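PDB 3ZMR: xyloglucan-specific endo-beta-1,4-glucanase BoGH5A from Bacteroides ovatus, which hydrolyses internal beta-1,4-glucosidic bonds in the xyloglucan backbone with retention of configuration, releasing xyloglucan oligosaccharides. Local coordinates for residues V211-P225 against R254-D267. Numbering follows the deposited sequence.
Sequences VIINIHWEGGWLNHP and RLLFAGTNEVNNDD. With XYS (alpha-D-xylopyranose), chain C; BGC (beta-D-glucopyranose), chain B; GLC (alpha-D-glucopyranose), chain L.
H216 and N261 meet flat against each other at the sugar-binding end of two neighbouring barrel strands. The N261 amide lies over one face of the imidazole, the two planes 25° apart, and each group reaches its own hydroxyl of the bound glucose, which is modelled as both anomers: N261 ND2 lies 2.8 Å from O2 of the beta form, H216 NE2 3.0 Å from its O3. The imidazole is held in rotation from behind, because N214 ND2 donates to H216 ND1 (3.1 Å) nearly in both the ring and amide planes; N214 turns its CG between its own N and carbonyl carbon (chi1 79°) to get there, and its OD1 accepts from the backbone N of V175, so both ends of the amide are held. R172 donates to N261 OD1. Next in the chain, E262, probably the proton donor, is hydrogen-bonded through OE2 to H336.

W217 lays its indole against a xylose, XYS C2 sitting over the ring centre, while the G219 and G220 nitrogens back the other face. A water links W217 NE1 to D266 OD2. With W217 replaced by an alanine, the xylose would probably lose its aromatic platform and D266 the water-mediated link to NE1. Further along, N223 holds the 264-266 loop through three hydrogen bonds: its O takes D266 N, its OD1 takes N264 N from above the carbonyl plane, and its ND2 donates to D266 OD2 (3.0 Å), with the amide and carboxylate planes 76° apart. L222 CD2 touches both T260 CG2 (3.7 Å) and V263 CG2.

At the other end the strands pair in parallel, L256 N to V211 O being 2.8 Å, and I213 lies alongside F257. V211 and I213 face helix 191-206, I215 meets W241 of helix 227-248, and strands 170-173 and 304-307 flank the pair in the eight-stranded TIM barrel.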
loop_
_atom_site.group_PDB
_atom_site.type_symbol
_atom_site.label_atom_id
_atom_site.label_comp_id
_atom_site.label_asym_id
_atom_site.label_seq_id
_atom_site.Cartn_x
_atom_site.Cartn_y
_atom_site.Cartn_z
ATOM N N VAL A 211 4.560 12.983 7.188
ATOM C CA VAL A 211 3.103 12.862 7.119
ATOM C C VAL A 211 2.723 11.941 5.973
ATOM O O VAL A 211 3.230 12.113 4.870
ATOM C CB VAL A 211 2.406 14.218 6.954
ATOM C CG1 VAL A 211 0.905 14.034 6.827
ATOM C CG2 VAL A 211 2.796 15.135 8.133
ATOM N N ILE A 212 1.862 10.975 6.235
ATOM C CA ILE A 212 1.264 10.110 5.251
ATOM C C ILE A 212 -0.243 10.380 5.190
ATOM O O ILE A 212 -0.916 10.322 6.237
ATOM C CB ILE A 212 1.489 8.623 5.590
ATOM C CG1 ILE A 212 2.966 8.238 5.630
ATOM C CG2 ILE A 212 0.736 7.734 4.608
ATOM C CD1 ILE A 212 3.265 6.970 6.409
ATOM N N ILE A 213 -0.779 10.701 4.019
ATOM C CA ILE A 213 -2.239 10.781 3.803
ATOM C C ILE A 213 -2.664 9.688 2.836
ATOM O O ILE A 213 -1.915 9.341 1.913
ATOM C CB ILE A 213 -2.707 12.159 3.310
ATOM C CG1 ILE A 213 -2.021 12.573 2.007
ATOM C CG2 ILE A 213 -2.500 13.193 4.412
ATOM C CD1 ILE A 213 -2.571 13.858 1.419
ATOM N N ASN A 214 -3.853 9.145 3.024
ATOM C CA ASN A 214 -4.384 8.109 2.160
ATOM C C ASN A 214 -5.803 8.438 1.698
ATOM O O ASN A 214 -6.321 9.531 1.938
ATOM C CB ASN A 214 -4.280 6.740 2.815
ATOM C CG ASN A 214 -5.360 6.474 3.846
ATOM O OD1 ASN A 214 -6.198 7.332 4.143
ATOM N ND2 ASN A 214 -5.298 5.312 4.455
ATOM N N ILE A 215 -6.397 7.508 0.964
ATOM C CA ILE A 215 -7.867 7.388 0.872
ATOM C C ILE A 215 -8.196 6.087 1.618
ATOM O O ILE A 215 -7.733 5.017 1.258
ATOM C CB ILE A 215 -8.396 7.344 -0.573
ATOM C CG1 ILE A 215 -8.022 8.604 -1.355
ATOM C CG2 ILE A 215 -9.920 7.185 -0.516
ATOM C CD1 ILE A 215 -8.415 8.517 -2.810
ATOM N N HIS A 216 -8.998 6.180 2.677
ATOM C CA HIS A 216 -9.189 5.066 3.590
ATOM C C HIS A 216 -10.435 4.278 3.159
ATOM O O HIS A 216 -10.929 4.442 2.036
ATOM C CB HIS A 216 -9.308 5.593 5.027
ATOM C CG HIS A 216 -8.863 4.635 6.094
ATOM N ND1 HIS A 216 -7.546 4.308 6.271
ATOM C CD2 HIS A 216 -9.557 3.966 7.061
ATOM C CE1 HIS A 216 -7.429 3.489 7.308
ATOM N NE2 HIS A 216 -8.641 3.279 7.820
ATOM N N TRP A 217 -10.959 3.454 4.054
ATOM C CA TRP A 217 -12.094 2.568 3.777
ATOM C C TRP A 217 -13.332 3.321 3.268
ATOM O O TRP A 217 -13.911 2.974 2.251
ATOM C CB TRP A 217 -12.441 1.834 5.079
ATOM C CG TRP A 217 -13.695 1.005 5.022
ATOM C CD1 TRP A 217 -13.910 -0.175 4.329
ATOM C CD2 TRP A 217 -14.937 1.307 5.687
ATOM N NE1 TRP A 217 -15.211 -0.611 4.525
ATOM C CE2 TRP A 217 -15.843 0.262 5.372
ATOM C CE3 TRP A 217 -15.348 2.326 6.562
ATOM C CZ2 TRP A 217 -17.124 0.217 5.894
ATOM C CZ3 TRP A 217 -16.642 2.277 7.066
ATOM C CH2 TRP A 217 -17.499 1.251 6.731
ATOM N N GLU A 218 -13.732 4.338 4.017
ATOM C CA GLU A 218 -14.874 5.221 3.690
ATOM C C GLU A 218 -16.084 4.508 3.042
ATOM O O GLU A 218 -16.599 4.897 1.994
ATOM C CB GLU A 218 -14.454 6.459 2.921
ATOM C CG GLU A 218 -13.822 6.229 1.571
ATOM C CD GLU A 218 -13.718 7.500 0.741
ATOM O OE1 GLU A 218 -13.775 8.604 1.324
ATOM O OE2 GLU A 218 -13.563 7.376 -0.498
ATOM N N GLY A 219 -16.541 3.455 3.718
ATOM C CA GLY A 219 -17.725 2.706 3.317
ATOM C C GLY A 219 -17.491 1.485 2.459
ATOM O O GLY A 219 -18.412 0.674 2.264
ATOM N N GLY A 220 -16.272 1.346 1.934
ATOM C CA GLY A 220 -15.868 0.110 1.248
ATOM C C GLY A 220 -16.091 0.100 -0.261
ATOM O O GLY A 220 -16.044 -0.972 -0.884
ATOM N N TRP A 221 -16.305 1.262 -0.886
ATOM C CA TRP A 221 -16.563 1.277 -2.338
ATOM C C TRP A 221 -15.474 0.634 -3.183
ATOM O O TRP A 221 -15.766 0.145 -4.267
ATOM C CB TRP A 221 -16.772 2.696 -2.841
ATOM C CG TRP A 221 -15.594 3.612 -2.719
ATOM C CD1 TRP A 221 -15.289 4.448 -1.667
ATOM C CD2 TRP A 221 -14.527 3.773 -3.676
ATOM N NE1 TRP A 221 -14.113 5.121 -1.913
ATOM C CE2 TRP A 221 -13.634 4.745 -3.150
ATOM C CE3 TRP A 221 -14.268 3.241 -4.940
ATOM C CZ2 TRP A 221 -12.458 5.134 -3.830
ATOM C CZ3 TRP A 221 -13.118 3.660 -5.623
ATOM C CH2 TRP A 221 -12.257 4.617 -5.083
ATOM N N LEU A 222 -14.222 0.636 -2.691
ATOM C CA LEU A 222 -13.102 0.099 -3.481
ATOM C C LEU A 222 -13.014 -1.433 -3.376
ATOM O O LEU A 222 -12.262 -2.074 -4.100
ATOM C CB LEU A 222 -11.770 0.748 -3.076
ATOM C CG LEU A 222 -10.570 0.515 -3.986
ATOM C CD1 LEU A 222 -10.812 0.884 -5.438
ATOM C CD2 LEU A 222 -9.361 1.247 -3.418
ATOM N N ASN A 223 -13.804 -2.018 -2.475
ATOM C CA ASN A 223 -13.694 -3.436 -2.156
ATOM C C ASN A 223 -14.435 -4.352 -3.115
ATOM O O ASN A 223 -15.237 -5.209 -2.710
ATOM C CB ASN A 223 -14.122 -3.692 -0.709
ATOM C CG ASN A 223 -13.144 -3.114 0.296
ATOM O OD1 ASN A 223 -11.975 -2.856 -0.017
ATOM N ND2 ASN A 223 -13.621 -2.877 1.518
ATOM N N HIS A 224 -14.147 -4.156 -4.396
ATOM C CA HIS A 224 -14.681 -4.983 -5.474
ATOM C C HIS A 224 -13.627 -5.232 -6.532
ATOM O O HIS A 224 -13.749 -4.765 -7.681
ATOM C CB HIS A 224 -15.930 -4.361 -6.078
ATOM C CG HIS A 224 -16.958 -4.032 -5.053
ATOM N ND1 HIS A 224 -17.802 -4.990 -4.537
ATOM C CD2 HIS A 224 -17.210 -2.890 -4.371
ATOM C CE1 HIS A 224 -18.565 -4.437 -3.605
ATOM N NE2 HIS A 224 -18.224 -3.164 -3.484
ATOM N N PRO A 225 -12.595 -6.006 -6.174
ATOM C CA PRO A 225 -11.434 -6.175 -7.065
ATOM C C PRO A 225 -11.707 -7.280 -8.090
ATOM O O PRO A 225 -11.131 -8.350 -8.030
ATOM C CB PRO A 225 -10.314 -6.565 -6.095
ATOM C CG PRO A 225 -11.025 -7.313 -5.018
ATOM C CD PRO A 225 -12.358 -6.619 -4.862
ATOM N N ARG A 254 8.700 15.344 2.944
ATOM C CA ARG A 254 8.197 14.889 4.222
ATOM C C ARG A 254 6.731 14.466 4.105
ATOM O O ARG A 254 6.209 13.834 5.019
ATOM C CB ARG A 254 8.416 15.947 5.315
ATOM C CG ARG A 254 9.892 16.230 5.665
ATOM C CD ARG A 254 10.034 17.538 6.474
ATOM N NE ARG A 254 9.259 18.596 5.811
ATOM C CZ ARG A 254 8.677 19.647 6.394
ATOM N NH1 ARG A 254 8.774 19.848 7.700
ATOM N NH2 ARG A 254 7.983 20.507 5.656
ATOM N N LEU A 255 6.055 14.835 3.014
ATOM C CA LEU A 255 4.680 14.403 2.744
ATOM C C LEU A 255 4.671 13.251 1.757
ATOM O O LEU A 255 5.184 13.383 0.629
ATOM C CB LEU A 255 3.787 15.513 2.224
ATOM C CG LEU A 255 2.325 15.181 1.905
ATOM C CD1 LEU A 255 1.562 14.736 3.158
ATOM C CD2 LEU A 255 1.614 16.352 1.277
ATOM N N LEU A 256 4.120 12.131 2.192
ATOM C CA LEU A 256 3.952 10.909 1.393
ATOM C C LEU A 256 2.477 10.643 1.161
ATOM O O LEU A 256 1.625 11.015 1.998
ATOM C CB LEU A 256 4.582 9.694 2.098
ATOM C CG LEU A 256 6.114 9.675 2.337
ATOM C CD1 LEU A 256 6.505 10.431 3.588
ATOM C CD2 LEU A 256 6.616 8.235 2.437
ATOM N N PHE A 257 2.178 10.037 0.008
ATOM C CA PHE A 257 0.818 9.616 -0.318
ATOM C C PHE A 257 0.717 8.100 -0.283
ATOM O O PHE A 257 1.605 7.410 -0.772
ATOM C CB PHE A 257 0.364 10.065 -1.715
ATOM C CG PHE A 257 0.446 11.547 -2.013
ATOM C CD1 PHE A 257 0.357 12.551 -1.050
ATOM C CD2 PHE A 257 0.526 11.931 -3.347
ATOM C CE1 PHE A 257 0.412 13.870 -1.424
ATOM C CE2 PHE A 257 0.557 13.252 -3.707
ATOM C CZ PHE A 257 0.518 14.226 -2.752
ATOM N N ALA A 258 -0.380 7.601 0.283
ATOM C CA ALA A 258 -0.681 6.157 0.299
ATOM C C ALA A 258 -2.001 5.915 -0.428
ATOM O O ALA A 258 -3.021 6.462 -0.040
ATOM C CB ALA A 258 -0.772 5.626 1.728
ATOM N N GLY A 259 -1.986 5.094 -1.490
ATOM C CA GLY A 259 -3.081 5.140 -2.457
ATOM C C GLY A 259 -4.427 4.602 -1.958
ATOM O O GLY A 259 -5.493 5.110 -2.331
ATOM N N THR A 260 -4.338 3.548 -1.148
ATOM C CA THR A 260 -5.502 2.785 -0.698
ATOM C C THR A 260 -5.280 2.341 0.750
ATOM O O THR A 260 -4.219 2.564 1.313
ATOM C CB THR A 260 -5.759 1.533 -1.594
ATOM O OG1 THR A 260 -4.770 0.526 -1.316
ATOM C CG2 THR A 260 -5.768 1.884 -3.080
ATOM N N ASN A 261 -6.282 1.683 1.319
ATOM C CA ASN A 261 -6.147 1.115 2.643
ATOM C C ASN A 261 -6.148 -0.421 2.527
ATOM O O ASN A 261 -5.193 -0.982 1.992
ATOM C CB ASN A 261 -7.219 1.670 3.572
ATOM C CG ASN A 261 -7.019 1.243 5.011
ATOM O OD1 ASN A 261 -5.905 1.281 5.522
ATOM N ND2 ASN A 261 -8.100 0.845 5.678
ATOM N N GLU A 262 -7.221 -1.087 2.990
ATOM C CA GLU A 262 -7.306 -2.556 3.057
ATOM C C GLU A 262 -8.286 -3.075 1.997
ATOM O O GLU A 262 -9.468 -3.285 2.281
ATOM C CB GLU A 262 -7.696 -3.056 4.466
ATOM C CG GLU A 262 -6.714 -2.703 5.557
ATOM C CD GLU A 262 -7.101 -3.222 6.920
ATOM O OE1 GLU A 262 -8.238 -3.789 7.026
ATOM O OE2 GLU A 262 -6.279 -3.019 7.866
ATOM N N VAL A 263 -7.809 -3.245 0.770
ATOM C CA VAL A 263 -8.666 -3.669 -0.348
ATOM C C VAL A 263 -8.969 -5.159 -0.140
ATOM O O VAL A 263 -8.084 -5.966 0.100
ATOM C CB VAL A 263 -8.002 -3.420 -1.717
ATOM C CG1 VAL A 263 -8.857 -4.027 -2.841
ATOM C CG2 VAL A 263 -7.810 -1.918 -1.903
ATOM N N ASN A 264 -10.257 -5.472 -0.239
ATOM C CA ASN A 264 -10.845 -6.786 0.011
ATOM C C ASN A 264 -11.955 -6.987 -1.014
ATOM O O ASN A 264 -12.409 -6.040 -1.605
ATOM C CB ASN A 264 -11.496 -6.765 1.440
ATOM C CG ASN A 264 -12.087 -8.074 1.867
ATOM O OD1 ASN A 264 -13.289 -8.150 2.157
ATOM N ND2 ASN A 264 -11.265 -9.100 1.948
ATOM N N ASN A 265 -12.379 -8.234 -1.232
ATOM C CA ASN A 265 -13.622 -8.468 -1.948
ATOM C C ASN A 265 -14.821 -8.597 -0.985
ATOM O O ASN A 265 -15.074 -9.662 -0.438
ATOM C CB ASN A 265 -13.522 -9.687 -2.852
ATOM C CG ASN A 265 -14.733 -9.824 -3.733
ATOM O OD1 ASN A 265 -15.680 -9.013 -3.628
ATOM N ND2 ASN A 265 -14.727 -10.825 -4.603
ATOM N N ASP A 266 -15.556 -7.510 -0.812
ATOM C CA ASP A 266 -16.657 -7.453 0.151
ATOM C C ASP A 266 -17.851 -8.333 -0.193
ATOM O O ASP A 266 -18.695 -8.564 0.667
ATOM C CB ASP A 266 -17.091 -5.986 0.367
ATOM C CG ASP A 266 -16.200 -5.241 1.418
ATOM O OD1 ASP A 266 -15.291 -5.872 2.035
ATOM O OD2 ASP A 266 -16.425 -4.027 1.637
ATOM N N ASP A 267 -17.922 -8.783 -1.445
ATOM C CA ASP A 267 -18.996 -9.665 -1.932
ATOM C C ASP A 267 -18.667 -11.146 -1.728
ATOM O O ASP A 267 -19.531 -11.992 -1.950
ATOM C CB ASP A 267 -19.272 -9.421 -3.435
ATOM C CG ASP A 267 -20.023 -8.118 -3.721
ATOM O OD1 ASP A 267 -20.409 -7.376 -2.791
ATOM O OD2 ASP A 267 -20.249 -7.839 -4.917
HETATM C C1 XYS C . -14.494 0.468 9.333
HETATM C C2 XYS C . -15.228 -0.786 8.787
HETATM C C3 XYS C . -14.200 -1.908 8.701
HETATM C C4 XYS C . -12.973 -1.497 7.898
HETATM C C5 XYS C . -12.362 -0.163 8.373
HETATM O O2 XYS C . -16.354 -1.244 9.597
HETATM O O3 XYS C . -14.738 -3.087 8.094
HETATM O O4 XYS C . -12.001 -2.521 8.032
HETATM O O5 XYS C . -13.381 0.820 8.495
HETATM C C2 BGC B . -8.283 -0.542 9.228
HETATM C C3 BGC B . -8.689 0.346 10.416
HETATM C C4 BGC B . -9.317 -0.454 11.551
HETATM C C5 BGC B . -8.300 -1.564 11.855
HETATM C C6 BGC B . -8.752 -2.405 13.036
HETATM C C1 BGC B . -7.524 -1.835 9.557
HETATM O O2 BGC B . -7.496 0.230 8.322
HETATM O O3 BGC B . -9.621 1.342 9.945
HETATM O O4 BGC B . -9.626 0.423 12.672
HETATM O O5 BGC B . -8.115 -2.428 10.716
HETATM O O6 BGC B . -10.124 -2.763 12.798
HETATM C C1 GLC L . -7.465 -1.622 9.999
HETATM C C2 GLC L . -8.272 -0.463 9.428
HETATM C C3 GLC L . -8.748 0.495 10.522
HETATM C C4 GLC L . -9.483 -0.346 11.571
HETATM C C5 GLC L . -8.643 -1.565 11.978
HETATM C C6 GLC L . -9.295 -2.447 13.040
HETATM O O2 GLC L . -7.502 0.177 8.445
HETATM O O3 GLC L . -9.535 1.579 9.980
HETATM O O4 GLC L . -9.674 0.499 12.672
HETATM O O5 GLC L . -8.321 -2.342 10.847
HETATM O O6 GLC L . -8.861 -1.963 14.297
HETATM O O HOH W 1 -2.946 3.370 3.645
HETATM O O HOH W 2 -8.409 4.028 -1.416
HETATM O O HOH W 3 -16.599 -2.992 3.925
HETATM O O HOH W 4 -18.250 -3.044 -0.000
HETATM O O HOH W 5 -11.571 -2.772 3.812
HETATM O O HOH W 6 -16.964 -7.499 -5.580
#